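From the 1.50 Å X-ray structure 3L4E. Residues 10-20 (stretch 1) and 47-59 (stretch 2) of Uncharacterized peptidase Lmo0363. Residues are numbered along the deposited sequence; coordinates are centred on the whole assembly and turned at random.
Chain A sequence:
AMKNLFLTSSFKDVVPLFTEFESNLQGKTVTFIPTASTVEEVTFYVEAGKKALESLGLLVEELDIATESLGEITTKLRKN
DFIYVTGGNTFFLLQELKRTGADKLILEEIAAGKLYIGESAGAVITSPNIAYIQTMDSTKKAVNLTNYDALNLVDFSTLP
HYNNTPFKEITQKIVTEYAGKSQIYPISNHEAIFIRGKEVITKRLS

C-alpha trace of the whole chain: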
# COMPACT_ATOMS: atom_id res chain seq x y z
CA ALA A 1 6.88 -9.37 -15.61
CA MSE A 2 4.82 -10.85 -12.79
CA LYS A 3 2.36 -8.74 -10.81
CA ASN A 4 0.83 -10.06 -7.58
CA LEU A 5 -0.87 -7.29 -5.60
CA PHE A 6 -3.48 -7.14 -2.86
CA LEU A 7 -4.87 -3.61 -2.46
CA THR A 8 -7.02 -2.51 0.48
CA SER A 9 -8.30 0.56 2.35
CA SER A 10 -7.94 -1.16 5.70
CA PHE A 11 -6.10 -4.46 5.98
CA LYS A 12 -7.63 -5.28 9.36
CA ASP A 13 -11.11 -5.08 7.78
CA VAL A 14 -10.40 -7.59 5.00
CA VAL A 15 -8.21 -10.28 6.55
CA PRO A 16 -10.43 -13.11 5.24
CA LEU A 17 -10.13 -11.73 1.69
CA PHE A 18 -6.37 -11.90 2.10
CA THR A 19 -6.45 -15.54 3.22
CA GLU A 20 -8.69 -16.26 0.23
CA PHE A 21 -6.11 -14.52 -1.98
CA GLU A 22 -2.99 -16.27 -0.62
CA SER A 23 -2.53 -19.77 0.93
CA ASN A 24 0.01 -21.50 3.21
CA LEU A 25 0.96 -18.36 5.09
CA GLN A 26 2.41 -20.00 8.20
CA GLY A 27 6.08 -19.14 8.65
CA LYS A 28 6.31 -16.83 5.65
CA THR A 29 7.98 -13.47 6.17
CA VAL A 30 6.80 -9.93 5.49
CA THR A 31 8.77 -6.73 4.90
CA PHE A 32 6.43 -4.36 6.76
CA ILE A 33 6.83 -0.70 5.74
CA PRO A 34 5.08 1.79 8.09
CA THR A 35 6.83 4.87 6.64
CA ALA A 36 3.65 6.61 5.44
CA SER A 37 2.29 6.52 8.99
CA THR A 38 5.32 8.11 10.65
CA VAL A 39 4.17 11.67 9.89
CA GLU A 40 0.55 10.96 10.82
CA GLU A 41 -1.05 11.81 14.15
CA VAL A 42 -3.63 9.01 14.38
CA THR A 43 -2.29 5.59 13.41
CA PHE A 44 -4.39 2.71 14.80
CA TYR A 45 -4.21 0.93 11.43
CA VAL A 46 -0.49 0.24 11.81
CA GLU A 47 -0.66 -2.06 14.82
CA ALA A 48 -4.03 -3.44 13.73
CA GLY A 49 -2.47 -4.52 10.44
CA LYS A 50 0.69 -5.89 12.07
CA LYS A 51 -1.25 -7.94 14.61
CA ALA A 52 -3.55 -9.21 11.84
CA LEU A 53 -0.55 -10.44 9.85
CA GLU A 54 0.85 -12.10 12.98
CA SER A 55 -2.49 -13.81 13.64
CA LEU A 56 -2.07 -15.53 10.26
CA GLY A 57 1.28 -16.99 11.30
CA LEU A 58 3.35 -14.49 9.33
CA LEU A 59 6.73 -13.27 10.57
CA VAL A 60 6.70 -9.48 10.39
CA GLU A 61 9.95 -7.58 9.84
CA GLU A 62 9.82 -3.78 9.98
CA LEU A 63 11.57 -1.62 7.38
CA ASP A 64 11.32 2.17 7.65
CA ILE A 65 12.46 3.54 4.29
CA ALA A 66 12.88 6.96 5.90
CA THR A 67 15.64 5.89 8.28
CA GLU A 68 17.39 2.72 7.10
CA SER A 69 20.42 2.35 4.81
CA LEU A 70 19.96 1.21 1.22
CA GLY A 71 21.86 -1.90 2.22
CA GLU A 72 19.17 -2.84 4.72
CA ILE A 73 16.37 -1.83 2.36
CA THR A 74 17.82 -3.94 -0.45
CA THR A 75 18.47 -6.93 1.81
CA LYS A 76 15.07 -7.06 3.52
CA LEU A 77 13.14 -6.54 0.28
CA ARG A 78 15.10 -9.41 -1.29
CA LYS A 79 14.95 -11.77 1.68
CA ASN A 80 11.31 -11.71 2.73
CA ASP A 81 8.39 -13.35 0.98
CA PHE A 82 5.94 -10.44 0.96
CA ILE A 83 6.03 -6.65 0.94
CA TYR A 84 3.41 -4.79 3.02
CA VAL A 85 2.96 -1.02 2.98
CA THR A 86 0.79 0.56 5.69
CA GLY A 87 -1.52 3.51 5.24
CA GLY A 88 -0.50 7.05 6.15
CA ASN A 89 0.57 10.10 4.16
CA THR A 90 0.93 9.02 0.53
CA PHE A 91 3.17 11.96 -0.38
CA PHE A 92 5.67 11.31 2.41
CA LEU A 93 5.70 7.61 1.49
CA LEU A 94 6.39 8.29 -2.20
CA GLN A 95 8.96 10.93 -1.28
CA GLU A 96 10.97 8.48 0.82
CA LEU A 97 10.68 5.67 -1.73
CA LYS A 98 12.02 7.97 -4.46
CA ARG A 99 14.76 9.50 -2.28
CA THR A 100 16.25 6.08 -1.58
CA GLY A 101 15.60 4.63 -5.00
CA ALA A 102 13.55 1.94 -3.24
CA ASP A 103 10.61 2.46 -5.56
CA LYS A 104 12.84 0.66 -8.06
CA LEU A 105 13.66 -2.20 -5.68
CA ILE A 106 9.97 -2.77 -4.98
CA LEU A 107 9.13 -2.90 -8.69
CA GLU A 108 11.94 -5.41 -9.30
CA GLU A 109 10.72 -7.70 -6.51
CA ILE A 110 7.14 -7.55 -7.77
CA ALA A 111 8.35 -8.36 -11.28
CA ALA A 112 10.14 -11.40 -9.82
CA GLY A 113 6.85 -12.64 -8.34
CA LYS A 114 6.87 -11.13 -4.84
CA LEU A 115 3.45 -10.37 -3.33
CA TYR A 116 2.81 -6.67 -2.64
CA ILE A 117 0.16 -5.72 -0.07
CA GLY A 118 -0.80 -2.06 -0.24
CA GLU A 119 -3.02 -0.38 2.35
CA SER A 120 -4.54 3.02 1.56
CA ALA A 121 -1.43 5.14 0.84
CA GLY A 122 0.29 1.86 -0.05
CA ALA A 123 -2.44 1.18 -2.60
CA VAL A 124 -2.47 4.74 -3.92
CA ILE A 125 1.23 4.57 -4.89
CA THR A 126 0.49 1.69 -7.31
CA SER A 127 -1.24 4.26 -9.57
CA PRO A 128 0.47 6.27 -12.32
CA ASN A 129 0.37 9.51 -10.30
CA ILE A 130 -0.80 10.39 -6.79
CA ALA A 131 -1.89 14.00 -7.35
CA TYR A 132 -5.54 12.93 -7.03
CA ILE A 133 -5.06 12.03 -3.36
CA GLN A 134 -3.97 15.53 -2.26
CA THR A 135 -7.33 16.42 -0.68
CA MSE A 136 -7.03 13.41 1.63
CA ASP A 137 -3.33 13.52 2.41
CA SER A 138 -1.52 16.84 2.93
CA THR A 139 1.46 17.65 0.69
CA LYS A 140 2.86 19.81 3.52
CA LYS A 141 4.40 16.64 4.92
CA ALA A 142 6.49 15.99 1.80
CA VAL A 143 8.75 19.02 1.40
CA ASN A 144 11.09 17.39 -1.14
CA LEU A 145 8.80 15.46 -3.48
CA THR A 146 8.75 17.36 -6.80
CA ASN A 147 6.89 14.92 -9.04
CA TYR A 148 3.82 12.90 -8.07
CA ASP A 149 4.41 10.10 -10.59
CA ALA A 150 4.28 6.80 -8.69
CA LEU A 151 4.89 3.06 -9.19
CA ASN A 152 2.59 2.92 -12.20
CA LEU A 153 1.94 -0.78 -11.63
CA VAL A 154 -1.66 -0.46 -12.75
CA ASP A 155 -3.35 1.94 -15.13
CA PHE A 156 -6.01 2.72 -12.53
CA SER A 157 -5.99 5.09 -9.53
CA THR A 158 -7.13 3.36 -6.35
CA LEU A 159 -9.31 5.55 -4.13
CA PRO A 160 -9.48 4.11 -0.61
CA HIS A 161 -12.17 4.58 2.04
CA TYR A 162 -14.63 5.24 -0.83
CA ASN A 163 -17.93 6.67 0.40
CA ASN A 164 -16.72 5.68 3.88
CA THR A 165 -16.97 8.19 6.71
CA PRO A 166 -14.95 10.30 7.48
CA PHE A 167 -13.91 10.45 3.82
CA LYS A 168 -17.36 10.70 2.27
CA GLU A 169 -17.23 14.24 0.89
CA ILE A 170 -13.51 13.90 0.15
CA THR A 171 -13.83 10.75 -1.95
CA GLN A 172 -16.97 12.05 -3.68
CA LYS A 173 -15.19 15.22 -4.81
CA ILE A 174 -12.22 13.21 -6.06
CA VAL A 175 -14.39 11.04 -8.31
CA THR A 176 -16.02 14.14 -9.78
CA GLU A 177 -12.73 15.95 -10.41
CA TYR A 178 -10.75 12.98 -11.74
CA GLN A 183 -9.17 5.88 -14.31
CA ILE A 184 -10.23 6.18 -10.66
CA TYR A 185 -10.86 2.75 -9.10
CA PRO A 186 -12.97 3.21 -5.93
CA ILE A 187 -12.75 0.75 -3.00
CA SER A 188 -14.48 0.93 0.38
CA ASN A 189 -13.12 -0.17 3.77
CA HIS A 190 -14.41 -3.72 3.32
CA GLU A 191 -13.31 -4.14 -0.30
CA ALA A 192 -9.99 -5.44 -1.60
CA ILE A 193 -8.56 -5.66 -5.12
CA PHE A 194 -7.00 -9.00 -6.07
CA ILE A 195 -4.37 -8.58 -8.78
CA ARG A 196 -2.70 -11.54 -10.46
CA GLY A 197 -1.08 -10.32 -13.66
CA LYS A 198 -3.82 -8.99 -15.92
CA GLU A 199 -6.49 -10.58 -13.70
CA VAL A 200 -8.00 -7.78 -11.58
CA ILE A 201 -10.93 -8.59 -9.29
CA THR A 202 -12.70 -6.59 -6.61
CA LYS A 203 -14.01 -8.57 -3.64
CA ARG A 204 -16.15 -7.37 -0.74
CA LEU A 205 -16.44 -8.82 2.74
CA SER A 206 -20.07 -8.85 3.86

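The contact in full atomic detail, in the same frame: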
# COMPACT_ATOMS: atom_id res chain seq x y z
N SER A 10 -8.05 -0.86 4.28
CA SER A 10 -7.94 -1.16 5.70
C SER A 10 -7.70 -2.65 5.86
O SER A 10 -8.63 -3.45 5.83
CB SER A 10 -9.24 -0.76 6.41
OG SER A 10 -9.24 -1.16 7.78
N PHE A 11 -6.43 -3.04 5.99
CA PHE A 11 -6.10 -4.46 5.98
C PHE A 11 -6.86 -5.21 7.07
O PHE A 11 -7.35 -6.31 6.84
CB PHE A 11 -4.58 -4.70 6.08
CG PHE A 11 -4.19 -6.15 5.96
CD1 PHE A 11 -4.14 -6.75 4.71
CD2 PHE A 11 -3.92 -6.92 7.08
CE1 PHE A 11 -3.81 -8.09 4.57
CE2 PHE A 11 -3.58 -8.26 6.96
CZ PHE A 11 -3.52 -8.86 5.70
N LYS A 12 -6.99 -4.60 8.24
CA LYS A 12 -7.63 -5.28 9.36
C LYS A 12 -9.11 -5.58 9.09
O LYS A 12 -9.70 -6.43 9.75
CB LYS A 12 -7.44 -4.50 10.67
CG LYS A 12 -8.11 -3.14 10.72
CD LYS A 12 -9.55 -3.23 11.19
CE LYS A 12 -10.13 -1.84 11.45
NZ LYS A 12 -11.51 -1.92 12.02
N ASP A 13 -9.69 -4.90 8.11
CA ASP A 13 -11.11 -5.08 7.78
C ASP A 13 -11.33 -6.16 6.73
O ASP A 13 -12.47 -6.57 6.49
CB ASP A 13 -11.74 -3.77 7.31
CG ASP A 13 -12.06 -2.82 8.45
OD1 ASP A 13 -12.22 -3.28 9.60
OD2 ASP A 13 -12.17 -1.60 8.18
N VAL A 14 -10.25 -6.62 6.09
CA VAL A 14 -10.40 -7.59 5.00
C VAL A 14 -9.46 -8.79 5.11
O VAL A 14 -9.09 -9.41 4.10
CB VAL A 14 -10.20 -6.94 3.61
CG1 VAL A 14 -11.28 -5.90 3.34
CG2 VAL A 14 -8.81 -6.30 3.50
N VAL A 15 -9.09 -9.15 6.34
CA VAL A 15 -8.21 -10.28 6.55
C VAL A 15 -8.68 -11.56 5.84
O VAL A 15 -7.88 -12.24 5.19
CB VAL A 15 -7.92 -10.53 8.05
CG1 VAL A 15 -7.08 -11.79 8.24
CG2 VAL A 15 -7.23 -9.30 8.64
N PRO A 16 -9.98 -11.90 5.94
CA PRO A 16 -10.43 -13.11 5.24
C PRO A 16 -10.27 -13.03 3.72
O PRO A 16 -10.07 -14.06 3.09
CB PRO A 16 -11.91 -13.23 5.62
CG PRO A 16 -12.03 -12.50 6.91
CD PRO A 16 -11.04 -11.35 6.80
N LEU A 17 -10.36 -11.84 3.13
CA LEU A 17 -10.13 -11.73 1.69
C LEU A 17 -8.67 -12.01 1.38
O LEU A 17 -8.35 -12.61 0.36
CB LEU A 17 -10.54 -10.35 1.16
CG LEU A 17 -12.01 -10.00 1.38
CD1 LEU A 17 -12.34 -8.67 0.71
CD2 LEU A 17 -12.94 -11.11 0.86
N PHE A 18 -7.78 -11.59 2.28
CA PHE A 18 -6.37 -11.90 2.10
C PHE A 18 -6.08 -13.40 2.16
O PHE A 18 -5.32 -13.92 1.33
CB PHE A 18 -5.46 -11.15 3.08
CG PHE A 18 -4.00 -11.40 2.83
CD1 PHE A 18 -3.37 -10.83 1.72
CD2 PHE A 18 -3.27 -12.23 3.67
CE1 PHE A 18 -2.04 -11.09 1.47
CE2 PHE A 18 -1.95 -12.48 3.42
CZ PHE A 18 -1.33 -11.91 2.32
N THR A 19 -6.67 -14.10 3.13
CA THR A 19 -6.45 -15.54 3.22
C THR A 19 -7.10 -16.29 2.06
O THR A 19 -6.64 -17.36 1.69
CB THR A 19 -6.92 -16.12 4.57
OG1 THR A 19 -8.33 -15.89 4.73
CG2 THR A 19 -6.18 -15.47 5.72
N GLU A 20 -8.16 -15.74 1.48
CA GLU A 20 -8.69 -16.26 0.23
C GLU A 20 -7.69 -16.04 -0.90
O GLU A 20 -7.48 -16.91 -1.74
CB GLU A 20 -10.04 -15.60 -0.12
CG GLU A 20 -10.62 -16.03 -1.45
CD GLU A 20 -11.88 -15.27 -1.81
OE1 GLU A 20 -12.55 -14.74 -0.89
OE2 GLU A 20 -12.21 -15.20 -3.01
N GLU A 47 -0.68 -0.88 13.96
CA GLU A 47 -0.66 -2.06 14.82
C GLU A 47 -1.77 -3.05 14.48
O GLU A 47 -1.57 -4.26 14.59
CB GLU A 47 -0.72 -1.66 16.30
CG GLU A 47 0.63 -1.20 16.84
CD GLU A 47 1.72 -2.25 16.63
OE1 GLU A 47 1.47 -3.45 16.90
OE2 GLU A 47 2.84 -1.87 16.20
N ALA A 48 -2.93 -2.54 14.07
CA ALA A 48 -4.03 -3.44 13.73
C ALA A 48 -3.62 -4.33 12.56
O ALA A 48 -3.90 -5.53 12.54
CB ALA A 48 -5.29 -2.65 13.41
N GLY A 49 -2.94 -3.75 11.58
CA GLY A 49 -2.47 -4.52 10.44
C GLY A 49 -1.36 -5.49 10.84
O GLY A 49 -1.36 -6.64 10.40
N LYS A 50 -0.41 -5.02 11.64
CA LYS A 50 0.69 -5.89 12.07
C LYS A 50 0.19 -7.10 12.86
O LYS A 50 0.62 -8.23 12.62
CB LYS A 50 1.70 -5.11 12.90
CG LYS A 50 2.97 -5.89 13.20
CD LYS A 50 3.99 -5.03 13.93
CE LYS A 50 5.29 -5.79 14.14
NZ LYS A 50 6.35 -4.94 14.77
N LYS A 51 -0.71 -6.85 13.81
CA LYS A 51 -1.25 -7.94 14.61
C LYS A 51 -2.09 -8.90 13.76
O LYS A 51 -2.12 -10.11 14.01
CB LYS A 51 -2.07 -7.38 15.77
CG LYS A 51 -1.22 -6.67 16.82
CD LYS A 51 -2.11 -5.87 17.77
CE LYS A 51 -1.29 -5.09 18.79
NZ LYS A 51 -2.15 -4.21 19.64
N ALA A 52 -2.76 -8.36 12.74
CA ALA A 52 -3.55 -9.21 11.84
C ALA A 52 -2.63 -10.15 11.07
O ALA A 52 -2.91 -11.35 10.97
CB ALA A 52 -4.40 -8.37 10.88
N LEU A 53 -1.54 -9.61 10.53
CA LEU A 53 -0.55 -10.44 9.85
C LEU A 53 -0.04 -11.54 10.79
O LEU A 53 0.04 -12.71 10.42
CB LEU A 53 0.61 -9.60 9.34
CG LEU A 53 0.31 -8.60 8.20
CD1 LEU A 53 1.47 -7.62 8.06
CD2 LEU A 53 0.03 -9.30 6.87
N GLU A 54 0.30 -11.15 12.02
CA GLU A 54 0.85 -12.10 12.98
C GLU A 54 -0.17 -13.19 13.34
O GLU A 54 0.21 -14.34 13.57
CB GLU A 54 1.36 -11.37 14.23
CG GLU A 54 2.65 -10.60 13.96
CD GLU A 54 3.05 -9.67 15.08
OE1 GLU A 54 2.24 -9.48 16.00
OE2 GLU A 54 4.17 -9.13 15.03
N SER A 55 -1.45 -12.83 13.34
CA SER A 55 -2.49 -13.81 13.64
C SER A 55 -2.62 -14.86 12.55
O SER A 55 -3.26 -15.89 12.75
CB SER A 55 -3.85 -13.13 13.85
OG SER A 55 -4.46 -12.82 12.60
N LEU A 56 -2.02 -14.60 11.39
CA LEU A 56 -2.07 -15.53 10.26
C LEU A 56 -0.83 -16.43 10.25
O LEU A 56 -0.68 -17.29 9.38
CB LEU A 56 -2.14 -14.77 8.94
CG LEU A 56 -3.36 -13.86 8.75
CD1 LEU A 56 -3.27 -13.22 7.38
CD2 LEU A 56 -4.66 -14.65 8.94
N GLY A 57 0.05 -16.22 11.22
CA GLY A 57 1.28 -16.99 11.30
C GLY A 57 2.42 -16.42 10.49
O GLY A 57 3.41 -17.12 10.23
N LEU A 58 2.29 -15.17 10.07
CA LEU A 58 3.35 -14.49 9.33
C LEU A 58 4.39 -13.91 10.27
O LEU A 58 4.07 -13.49 11.39
CB LEU A 58 2.76 -13.39 8.44
CG LEU A 58 1.90 -13.92 7.30
CD1 LEU A 58 1.01 -12.81 6.73
CD2 LEU A 58 2.76 -14.54 6.22
N LEU A 59 5.65 -13.90 9.83
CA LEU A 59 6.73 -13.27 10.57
C LEU A 59 6.94 -11.87 10.01
O LEU A 59 7.29 -11.71 8.84
CB LEU A 59 8.01 -14.07 10.43
CG LEU A 59 8.00 -15.41 11.16
CD1 LEU A 59 9.19 -16.25 10.73
CD2 LEU A 59 8.02 -15.16 12.66

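What holds the two stretches together? Apolar packing does the work, for no hydrogen bond or salt bridge crosses between them, and together they bury 385 Å². Leu56 contributes the largest share. Its CD2 lies 3.8 Å from Val15 CG1 and 3.7 Å from Thr19 CG2, while its CD1 lies 3.8 Å from Phe18 CD2, so the forked leucine tip reaches three residues of one helix.

How do the aromatic rings take part? Both phenylalanines have chi1 in t and point toward the other stretch. Phe11 meets Ala52 at its ring edge, with CE2 4.0 Å from Ala52 CB; the same CE2 is 3.8 Å from Leu53 CD2. Leu53 leaves its backbone sideways, yet its end comes nearer. The Phe18 ring likewise presents its edge to Leu56 CD1. Phe11, Phe18 and Leu53 are buried, where their apolar side chains have no polar group to satisfy.

Why do small residues suit the closest approach? The backbones come within 5.3 Å between Lys12 CA and Gly49 CA, where glycine adds no side chain; a CB there would lie 4.3 Å from Phe11 CB, an ordinary packing distance, so this geometry does not by itself demand glycine. One turn on, the short methyl of Ala52 lets Val15 come close, with Val15 CG2 3.7 Å from Ala52 CB. Ala48 CB meets the aliphatic part of Lys12, 3.9 Å from CG.

Where do the polar groups go? Some find partners within their own stretch. The end of Lys12 leads away from the contact, and its NZ forms a salt bridge with Asp13 OD1 at 2.9 Å. Ser55 OG donates to Ala52 O at 2.7 Å. After the helix, Gly57 adopts the positive phi of a Schellman motif, a conformation that calls for glycine.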